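Local coordinates for chain length determinant protein (Shigella flexneri, PDB 4E2H), which probably regulates the length of the O-antigen polysaccharide chains of lipopolysaccharide, acting from the inner membrane through its periplasmic domain, at residues G52-A57 / H230-V235; L74-S79 / L85-S90. All coordinates share one frame; numbering follows the deposited sequence.

Contact 1 of 2, residues G52-A57 / H230-V235; sequences GRFSSA and HAYRYV
The ring of F54 meets A231 and Y232 along the CD2-CE2 side. The methyl of A231 sits at the ring's edge, near its plane, with CB 3.8 Å from F54 CD2. Y232 comes in obliquely: its CD1 lies 3.5 Å from F54 CE2, and the two ring centroids are 5.1 Å apart with planes at 62°. The Y232 ring leans in turn on Y234, its CE2 standing 3.7 Å above the centre of one face of the Y234 ring, so three aromatic rings follow one another from helix to strand. With CG trans to the backbone N (chi1 -177°), F54 extends from helix 43-65 towards the loop; in Y232, CG lies between the backbone N and the carbonyl carbon (chi1 75°), which brings the CD1 side of its ring to F54. The contact across the segments is apolar. On the helix, S55 OG and S56 OG fold back onto G52 O and R53 O, and S56 OG and A57 N reach R53 O from the same face of its plane. I17 of strand 12-18 touches F54, while I107 of helix 97-164 touches both tyrosines. This small buried cluster is characteristic of the hydrophobic layer of an alpha+beta domain, with helices packed on an antiparallel sheet: F54 reaches the chain just before the short strand 233-234, outermost in the sheet within this chain.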
loop_
_atom_site.group_PDB
_atom_site.type_symbol
_atom_site.label_atom_id
_atom_site.label_comp_id
_atom_site.label_asym_id
_atom_site.label_seq_id
_atom_site.Cartn_x
_atom_site.Cartn_y
_atom_site.Cartn_z
ATOM N N GLY C 52 -10.186 6.352 15.906
ATOM C CA GLY C 52 -10.565 5.100 16.539
ATOM C C GLY C 52 -9.526 4.742 17.578
ATOM O O GLY C 52 -9.828 4.172 18.630
ATOM N N ARG C 53 -8.284 5.085 17.265
ATOM C CA ARG C 53 -7.179 4.817 18.156
ATOM C C ARG C 53 -7.364 5.596 19.448
ATOM O O ARG C 53 -7.189 5.051 20.534
ATOM C CB ARG C 53 -5.882 5.225 17.468
ATOM C CG ARG C 53 -4.638 4.750 18.164
ATOM C CD ARG C 53 -3.518 4.418 17.180
ATOM N NE ARG C 53 -2.545 3.570 17.858
ATOM C CZ ARG C 53 -2.254 2.328 17.501
ATOM N NH1 ARG C 53 -2.827 1.792 16.431
ATOM N NH2 ARG C 53 -1.370 1.639 18.208
ATOM N N PHE C 54 -7.719 6.874 19.313
ATOM C CA PHE C 54 -7.932 7.774 20.447
ATOM C C PHE C 54 -9.083 7.345 21.339
ATOM O O PHE C 54 -8.934 7.235 22.561
ATOM C CB PHE C 54 -8.212 9.189 19.938
ATOM C CG PHE C 54 -8.384 10.213 21.041
ATOM C CD1 PHE C 54 -9.516 10.204 21.850
ATOM C CD2 PHE C 54 -7.424 11.197 21.253
ATOM C CE1 PHE C 54 -9.678 11.142 22.856
ATOM C CE2 PHE C 54 -7.581 12.146 22.259
ATOM C CZ PHE C 54 -8.706 12.117 23.061
ATOM N N SER C 55 -10.248 7.135 20.736
ATOM C CA SER C 55 -11.404 6.687 21.501
ATOM C C SER C 55 -11.098 5.384 22.240
ATOM O O SER C 55 -11.684 5.092 23.275
ATOM C CB SER C 55 -12.592 6.458 20.583
ATOM O OG SER C 55 -12.446 5.241 19.883
ATOM N N SER C 56 -10.188 4.578 21.718
ATOM C CA SER C 56 -9.946 3.314 22.392
ATOM C C SER C 56 -9.147 3.585 23.665
ATOM O O SER C 56 -9.517 3.136 24.737
ATOM C CB SER C 56 -9.282 2.276 21.469
ATOM O OG SER C 56 -7.865 2.401 21.449
ATOM N N ALA C 57 -8.066 4.346 23.558
ATOM C CA ALA C 57 -7.293 4.673 24.744
ATOM C C ALA C 57 -8.200 5.435 25.712
ATOM O O ALA C 57 -7.979 5.440 26.929
ATOM C CB ALA C 57 -6.071 5.497 24.379
ATOM N N HIS C 230 -1.831 14.402 16.017
ATOM C CA HIS C 230 -3.224 14.719 15.663
ATOM C C HIS C 230 -4.113 13.489 15.571
ATOM O O HIS C 230 -4.523 13.083 14.476
ATOM C CB HIS C 230 -3.340 15.527 14.375
ATOM C CG HIS C 230 -2.886 16.945 14.511
ATOM N ND1 HIS C 230 -3.357 17.957 13.702
ATOM C CD2 HIS C 230 -1.995 17.521 15.354
ATOM C CE1 HIS C 230 -2.779 19.094 14.043
ATOM N NE2 HIS C 230 -1.948 18.859 15.040
ATOM N N ALA C 231 -4.414 12.912 16.731
ATOM C CA ALA C 231 -5.341 11.807 16.809
ATOM C C ALA C 231 -6.787 12.242 16.520
ATOM O O ALA C 231 -7.614 11.398 16.147
ATOM C CB ALA C 231 -5.251 11.160 18.178
ATOM N N TYR C 232 -7.086 13.537 16.687
ATOM C CA TYR C 232 -8.472 14.050 16.728
ATOM C C TYR C 232 -8.553 15.546 16.374
ATOM O O TYR C 232 -7.526 16.226 16.242
ATOM C CB TYR C 232 -9.052 13.877 18.138
ATOM C CG TYR C 232 -8.502 14.891 19.133
ATOM C CD1 TYR C 232 -7.333 14.640 19.841
ATOM C CD2 TYR C 232 -9.138 16.106 19.346
ATOM C CE1 TYR C 232 -6.812 15.567 20.730
ATOM C CE2 TYR C 232 -8.623 17.038 20.232
ATOM C CZ TYR C 232 -7.457 16.763 20.923
ATOM O OH TYR C 232 -6.922 17.683 21.806
ATOM N N ARG C 233 -9.776 16.057 16.226
ATOM C CA ARG C 233 -9.985 17.500 16.161
ATOM C C ARG C 233 -11.228 17.883 16.960
ATOM O O ARG C 233 -12.192 17.110 17.058
ATOM C CB ARG C 233 -10.049 18.029 14.719
ATOM C CG ARG C 233 -11.462 18.313 14.203
ATOM C CD ARG C 233 -11.457 18.990 12.835
ATOM N NE ARG C 233 -12.688 18.725 12.087
ATOM C CZ ARG C 233 -13.833 19.396 12.245
ATOM N NH1 ARG C 233 -13.917 20.382 13.134
ATOM N NH2 ARG C 233 -14.902 19.075 11.517
ATOM N N TYR C 234 -11.191 19.070 17.554
ATOM C CA TYR C 234 -12.303 19.548 18.360
ATOM C C TYR C 234 -13.402 20.093 17.468
ATOM O O TYR C 234 -13.146 20.967 16.636
ATOM C CB TYR C 234 -11.813 20.655 19.282
ATOM C CG TYR C 234 -11.258 20.153 20.585
ATOM C CD1 TYR C 234 -11.913 19.158 21.294
ATOM C CD2 TYR C 234 -10.084 20.675 21.110
ATOM C CE1 TYR C 234 -11.419 18.698 22.509
ATOM C CE2 TYR C 234 -9.573 20.223 22.318
ATOM C CZ TYR C 234 -10.243 19.238 23.020
ATOM O OH TYR C 234 -9.742 18.790 24.234
ATOM N N VAL C 235 -14.613 19.574 17.618
ATOM C CA VAL C 235 -15.770 20.248 17.037
ATOM C C VAL C 235 -16.221 21.351 18.025
ATOM O O VAL C 235 -16.658 22.431 17.630
ATOM C CB VAL C 235 -16.909 19.265 16.726
ATOM C CG1 VAL C 235 -17.939 19.934 15.835
ATOM C CG2 VAL C 235 -16.362 18.013 16.033
#

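Contact 2 of 2, residues L74-S79 / L85-S90; sequences LTIEPS and LPLTVS
I76 and V89 face each other as a non-hydrogen-bonded antiparallel pair and pack closely, I76 CD1 touching V89 CG1 at 3.4 Å. The two side chains run alongside each other; L87 crosses the same methyl with its CB at 3.8 Å from I76 CD1. With CG1 anti to the backbone N (chi1 170°) and chi2 at 99°, CD1 of I76 lies against V89 and L87. E77 and T88 form a hydrogen-bonded pair, E77 N giving to T88 O at 3.1 Å and T88 N to E77 O at 2.9 Å. Near the turn, S79 N reaches P86 O at 3.1 Å from above the carbonyl plane. The more solvent-facing side, carrying T75, E77, T88 and S90, also has close approaches: S79 OG shares a 2.6 Å hydrogen bond with T88 OG1, and T75 CB comes to 3.2 Å of S90 OG. Only the exposed E77 side chain is loose there, CG lying 4.0 Å from T88 O. This is a beta hairpin, with 74-78 at the sheet's edge within the chain and 87-92 bonded onward to strand 12-18. On its packed side, F58 of helix 43-65 touches L74 and I76, and L103 of helix 97-164 touches L74 and V89.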
loop_
_atom_site.group_PDB
_atom_site.type_symbol
_atom_site.label_atom_id
_atom_site.label_comp_id
_atom_site.label_asym_id
_atom_site.label_seq_id
_atom_site.Cartn_x
_atom_site.Cartn_y
_atom_site.Cartn_z
ATOM N N LEU C 74 -16.114 9.245 33.534
ATOM C CA LEU C 74 -15.653 9.797 32.261
ATOM C C LEU C 74 -16.477 9.170 31.129
ATOM O O LEU C 74 -16.670 7.954 31.108
ATOM C CB LEU C 74 -14.168 9.493 32.052
ATOM C CG LEU C 74 -13.523 10.315 30.937
ATOM C CD1 LEU C 74 -13.909 11.776 31.114
ATOM C CD2 LEU C 74 -12.003 10.163 30.902
ATOM N N THR C 75 -16.963 9.968 30.183
ATOM C CA THR C 75 -17.891 9.423 29.190
ATOM C C THR C 75 -17.482 9.630 27.723
ATOM O O THR C 75 -16.917 10.671 27.358
ATOM C CB THR C 75 -19.307 9.996 29.398
ATOM O OG1 THR C 75 -19.820 9.558 30.669
ATOM C CG2 THR C 75 -20.237 9.534 28.283
ATOM N N ILE C 76 -17.786 8.637 26.885
ATOM C CA ILE C 76 -17.574 8.740 25.435
ATOM C C ILE C 76 -18.615 7.920 24.670
ATOM O O ILE C 76 -18.805 6.717 24.913
ATOM C CB ILE C 76 -16.154 8.283 24.991
ATOM C CG1 ILE C 76 -16.060 8.185 23.461
ATOM C CG2 ILE C 76 -15.825 6.919 25.574
ATOM C CD1 ILE C 76 -15.415 9.397 22.786
ATOM N N GLU C 77 -19.281 8.563 23.727
ATOM C CA GLU C 77 -20.315 7.886 22.985
ATOM C C GLU C 77 -20.592 8.730 21.774
ATOM O O GLU C 77 -20.333 9.933 21.788
ATOM C CB GLU C 77 -21.567 7.783 23.840
ATOM C CG GLU C 77 -21.847 9.068 24.616
ATOM C CD GLU C 77 -23.214 9.067 25.261
ATOM O OE1 GLU C 77 -24.099 8.330 24.757
ATOM O OE2 GLU C 77 -23.397 9.795 26.270
ATOM N N PRO C 78 -21.107 8.101 20.713
ATOM C CA PRO C 78 -21.458 8.840 19.492
ATOM C C PRO C 78 -22.458 9.972 19.800
ATOM O O PRO C 78 -23.493 9.736 20.425
ATOM C CB PRO C 78 -22.069 7.766 18.576
ATOM C CG PRO C 78 -22.187 6.488 19.430
ATOM C CD PRO C 78 -21.244 6.637 20.572
ATOM N N SER C 79 -22.127 11.194 19.386
ATOM C CA SER C 79 -22.936 12.351 19.714
ATOM C C SER C 79 -24.344 12.091 19.217
ATOM O O SER C 79 -25.305 12.093 19.993
ATOM C CB SER C 79 -22.365 13.601 19.055
ATOM O OG SER C 79 -20.947 13.582 19.139
ATOM N N LEU C 85 -19.815 8.610 13.736
ATOM C CA LEU C 85 -18.820 9.584 13.296
ATOM C C LEU C 85 -18.332 10.708 14.227
ATOM O O LEU C 85 -17.109 10.829 14.405
ATOM C CB LEU C 85 -19.212 10.136 11.918
ATOM N N PRO C 86 -19.250 11.556 14.769
ATOM C CA PRO C 86 -18.767 12.508 15.797
ATOM C C PRO C 86 -18.901 11.873 17.173
ATOM O O PRO C 86 -19.796 11.034 17.409
ATOM C CB PRO C 86 -19.686 13.721 15.653
ATOM C CG PRO C 86 -20.974 13.138 15.102
ATOM C CD PRO C 86 -20.639 11.823 14.359
ATOM N N LEU C 87 -17.996 12.239 18.071
ATOM C CA LEU C 87 -17.944 11.590 19.372
ATOM C C LEU C 87 -18.013 12.632 20.477
ATOM O O LEU C 87 -17.441 13.720 20.365
ATOM C CB LEU C 87 -16.672 10.755 19.513
ATOM C CG LEU C 87 -16.619 9.306 18.991
ATOM C CD1 LEU C 87 -15.152 8.830 18.978
ATOM C CD2 LEU C 87 -17.489 8.326 19.815
ATOM N N THR C 88 -18.705 12.279 21.550
ATOM C CA THR C 88 -18.966 13.199 22.635
ATOM C C THR C 88 -18.382 12.657 23.915
ATOM O O THR C 88 -18.690 11.526 24.324
ATOM C CB THR C 88 -20.463 13.354 22.862
ATOM O OG1 THR C 88 -21.057 13.936 21.693
ATOM C CG2 THR C 88 -20.727 14.234 24.099
ATOM N N VAL C 89 -17.554 13.474 24.562
ATOM C CA VAL C 89 -16.925 13.066 25.807
ATOM C C VAL C 89 -17.345 14.005 26.909
ATOM O O VAL C 89 -17.500 15.210 26.684
ATOM C CB VAL C 89 -15.408 13.108 25.690
ATOM C CG1 VAL C 89 -14.986 12.329 24.467
ATOM C CG2 VAL C 89 -14.930 14.563 25.597
ATOM N N SER C 90 -17.525 13.461 28.105
ATOM C CA SER C 90 -17.989 14.267 29.222
ATOM C C SER C 90 -17.389 13.767 30.526
ATOM O O SER C 90 -17.279 12.555 30.751
ATOM C CB SER C 90 -19.517 14.231 29.315
ATOM O OG SER C 90 -19.943 13.085 30.035
#

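The centres of the two contacts lie about 11 Å apart, at the same end of the elongated chain, and meet directly where S55 CB packs on L87 CD1 at 3.8 Å. Helix 43-65 and strand 74-78 follow each other in the chain, joined by residues 66-73. Contact 2 lies between the two segments of contact 1 along the chain, nested within the long loop that contact 1 closes. That loop also contains the long helix 97-164. Both contacts reach one antiparallel sheet ordered 74-78, 87-92, 12-18, 233-234, with their edge strands at its two margins within the chain. Early and late chain segments thus meet in the same alpha+beta domain, and both contacts also touch the third subunit of the assembly.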